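Local coordinates for ketosynthase (Streptomyces sp. MSC090213JE08, PDB 6KXD), which probably extends acyl chains on acyl carrier protein by decarboxylative condensation with malonyl units, as the ketosynthase of a highly reducing type II polyketide synthase, at residues Ile107-Thr112 and Arg147-Ile152. Residues are numbered along the deposited sequence; the frame is centred on the assembly and turned at random.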
ATOM      1  N   ILE A 107       2.008  12.013  -1.216  1.00 37.31           N
ATOM      2  CA  ILE A 107       1.037  11.729  -0.179  1.00 36.54           C
ATOM      3  C   ILE A 107       0.904  10.218  -0.122  1.00 36.13           C
ATOM      4  O   ILE A 107       0.486   9.626  -1.073  1.00 37.56           O
ATOM      5  CB  ILE A 107      -0.315  12.380  -0.481  1.00 39.18           C
ATOM      6  CG1 ILE A 107      -0.208  13.901  -0.560  1.00 41.66           C
ATOM      7  CG2 ILE A 107      -1.358  11.918   0.530  1.00 41.63           C
ATOM      8  CD1 ILE A 107      -1.511  14.557  -0.956  1.00 42.32           C
ATOM      9  N   THR A 108       1.310   9.639   0.986  1.00 38.26           N
ATOM     10  CA  THR A 108       1.356   8.197   1.087  1.00 35.93           C
ATOM     11  C   THR A 108       0.761   7.839   2.443  1.00 37.45           C
ATOM     12  O   THR A 108       1.258   8.296   3.482  1.00 40.11           O
ATOM     13  CB  THR A 108       2.763   7.695   0.762  1.00 46.41           C
ATOM     14  OG1 THR A 108       2.804   6.283   0.960  1.00 55.23           O
ATOM     15  CG2 THR A 108       3.811   8.375   1.598  1.00 50.95           C
ATOM     16  N   VAL A 109      -0.387   7.159   2.347  1.00 38.26           N
ATOM     17  CA  VAL A 109      -1.205   6.761   3.433  1.00 37.25           C
ATOM     18  C   VAL A 109      -1.192   5.239   3.469  1.00 36.05           C
ATOM     19  O   VAL A 109      -1.545   4.590   2.514  1.00 37.18           O
ATOM     20  CB  VAL A 109      -2.647   7.264   3.314  1.00 42.82           C
ATOM     21  CG1 VAL A 109      -3.455   6.786   4.501  1.00 47.55           C
ATOM     22  CG2 VAL A 109      -2.701   8.780   3.217  1.00 48.42           C
ATOM     23  N   GLY A 110      -0.846   4.715   4.627  1.00 36.83           N
ATOM     24  CA  GLY A 110      -0.890   3.296   4.865  1.00 38.94           C
ATOM     25  C   GLY A 110      -2.270   2.875   5.305  1.00 38.39           C
ATOM     26  O   GLY A 110      -2.970   3.638   5.943  1.00 39.40           O
ATOM     27  N   THR A 111      -2.654   1.635   5.015  1.00 38.92           N
ATOM     28  CA  THR A 111      -3.885   1.096   5.530  1.00 39.03           C
ATOM     29  C   THR A 111      -3.835  -0.425   5.588  1.00 41.56           C
ATOM     30  O   THR A 111      -3.143  -1.056   4.786  1.00 41.56           O
ATOM     31  CB  THR A 111      -5.104   1.520   4.703  1.00 39.27           C
ATOM     32  OG1 THR A 111      -6.216   1.339   5.576  1.00 38.99           O
ATOM     33  CG2 THR A 111      -5.337   0.708   3.461  1.00 38.60           C
ATOM     34  N   THR A 112      -4.617  -0.994   6.518  1.00 38.17           N
ATOM     35  CA  THR A 112      -4.787  -2.455   6.541  1.00 38.66           C
ATOM     36  C   THR A 112      -6.068  -2.824   5.816  1.00 37.00           C
ATOM     37  O   THR A 112      -6.078  -3.660   4.953  1.00 39.43           O
ATOM     38  CB  THR A 112      -4.796  -2.972   7.988  1.00 40.83           C
ATOM     39  OG1 THR A 112      -3.533  -2.657   8.595  1.00 39.99           O
ATOM     40  CG2 THR A 112      -5.116  -4.446   8.075  1.00 42.39           C
ATOM     41  N   ARG A 147      -8.012   5.460  -2.771  1.00 36.16           N
ATOM     42  CA  ARG A 147      -8.731   6.677  -2.471  1.00 38.11           C
ATOM     43  C   ARG A 147      -8.247   7.371  -1.182  1.00 38.14           C
ATOM     44  O   ARG A 147      -8.330   8.581  -1.085  1.00 37.36           O
ATOM     45  CB  ARG A 147     -10.225   6.343  -2.534  1.00 40.09           C
ATOM     46  CG  ARG A 147     -11.102   7.506  -2.117  1.00 46.26           C
ATOM     47  CD  ARG A 147     -12.571   7.127  -2.229  1.00 45.51           C
ATOM     48  NE  ARG A 147     -12.907   7.013  -3.624  1.00 49.90           N
ATOM     49  CZ  ARG A 147     -13.740   7.785  -4.278  1.00 46.49           C
ATOM     50  NH1 ARG A 147     -14.465   8.684  -3.636  1.00 52.99           N
ATOM     51  NH2 ARG A 147     -13.883   7.585  -5.574  1.00 42.67           N
ATOM     52  N   LEU A 148      -7.716   6.639  -0.186  1.00 35.39           N
ATOM     53  CA  LEU A 148      -7.287   7.224   1.029  1.00 39.52           C
ATOM     54  C   LEU A 148      -6.235   8.299   0.802  1.00 40.77           C
ATOM     55  O   LEU A 148      -6.158   9.241   1.587  1.00 40.14           O
ATOM     56  CB  LEU A 148      -6.679   6.168   1.948  1.00 40.44           C
ATOM     57  CG  LEU A 148      -7.611   5.038   2.371  1.00 45.30           C
ATOM     58  CD1 LEU A 148      -6.891   4.127   3.353  1.00 46.68           C
ATOM     59  CD2 LEU A 148      -8.883   5.585   2.984  1.00 46.51           C
ATOM     60  N   SER A 149      -5.401   8.119  -0.233  1.00 38.12           N
ATOM     61  CA  SER A 149      -4.350   9.045  -0.562  1.00 37.05           C
ATOM     62  C   SER A 149      -4.869  10.180  -1.415  1.00 38.14           C
ATOM     63  O   SER A 149      -4.541  11.318  -1.142  1.00 40.79           O
ATOM     64  CB  SER A 149      -3.189   8.293  -1.247  1.00 39.16           C
ATOM     65  OG  SER A 149      -2.412   7.731  -0.219  1.00 53.12           O
ATOM     66  N   THR A 150      -5.664   9.841  -2.414  1.00 38.98           N
ATOM     67  CA  THR A 150      -6.136  10.821  -3.397  1.00 39.71           C
ATOM     68  C   THR A 150      -7.086  11.837  -2.743  1.00 43.55           C
ATOM     69  O   THR A 150      -7.065  13.015  -3.108  1.00 39.48           O
ATOM     70  CB  THR A 150      -6.803  10.181  -4.615  1.00 40.17           C
ATOM     71  OG1 THR A 150      -7.969   9.429  -4.256  1.00 41.62           O
ATOM     72  CG2 THR A 150      -5.812   9.347  -5.404  1.00 42.97           C
ATOM     73  N   VAL A 151      -7.901  11.421  -1.762  1.00 38.72           N
ATOM     74  CA  VAL A 151      -8.833  12.399  -1.160  1.00 41.20           C
ATOM     75  C   VAL A 151      -8.080  13.489  -0.402  1.00 39.24           C
ATOM     76  O   VAL A 151      -8.628  14.570  -0.259  1.00 42.07           O
ATOM     77  CB  VAL A 151      -9.886  11.776  -0.236  1.00 40.82           C
ATOM     78  CG1 VAL A 151     -10.924  11.015  -1.017  1.00 44.45           C
ATOM     79  CG2 VAL A 151      -9.226  10.942   0.851  1.00 42.83           C
ATOM     80  N   ILE A 152      -6.924  13.173   0.191  1.00 37.07           N
ATOM     81  CA  ILE A 152      -6.115  14.155   0.845  1.00 38.27           C
ATOM     82  C   ILE A 152      -5.718  15.208  -0.183  1.00 40.69           C
ATOM     83  O   ILE A 152      -5.754  16.398   0.133  1.00 40.36           O
ATOM     84  CB  ILE A 152      -4.874  13.572   1.505  1.00 35.93           C
ATOM     85  CG1 ILE A 152      -5.287  12.663   2.666  1.00 39.45           C
ATOM     86  CG2 ILE A 152      -3.932  14.691   1.915  1.00 40.08           C
ATOM     87  CD1 ILE A 152      -4.194  11.852   3.228  1.00 39.37           C
TER
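Ser149 OG lies 3.3 Å from Val109 N and 3.6 Å from Ile107 O. Its rotation (chi1 -82°) sets OG beside the serine's own backbone N, within reach of Thr165 OG1, to which it hydrogen-bonds; a weaker bond goes to Thr164 O, and both partners belong to the adjoining parallel strand 161-166. Most of the remaining contact is aliphatic. Val109 and Ile152 meet tip to tip, and the 3.4 Å between Val109 CG2 and Ile152 CD1 is tighter than ordinary van der Waals contact. Ile107 crosses Ile152 obliquely, its CD1 coming 3.8 Å from Ile152 CG2, while its CG2 is 3.9 Å from Ile152 CD1. CD1 of Ile152 thus touches both Val109 and Ile107, its CG2 touches Ile107, and an alanine here would probably leave a gap facing Val109 and Ile107 CD1. Further along, Leu148 CD1 presses against Thr111 CB, also at 3.4 Å, the two side chains crossing at about a right angle. Thr111 OG1 is anti to its backbone N (chi1 -159°) and hydrogen-bonds to Ala197 O and Gly114 N. The axes of 107-110 and 147-152 approach to 7.5 Å, with 141° between their N-to-C directions. Ile107, Val109 and Thr111 point toward the helix and Thr108 away, so the helix packs on one face of the central sheet of the thiolase-like fold; helix 77-93 adds Ala78 against Leu148 and Ala86 against Ile152. Leu148 O is buried without a polar partner. The decided polar bonds of Ser149 lead to strand 161-166, whereas the contact between 107-112 and 147-152 depends mainly on the fit of aliphatic branches.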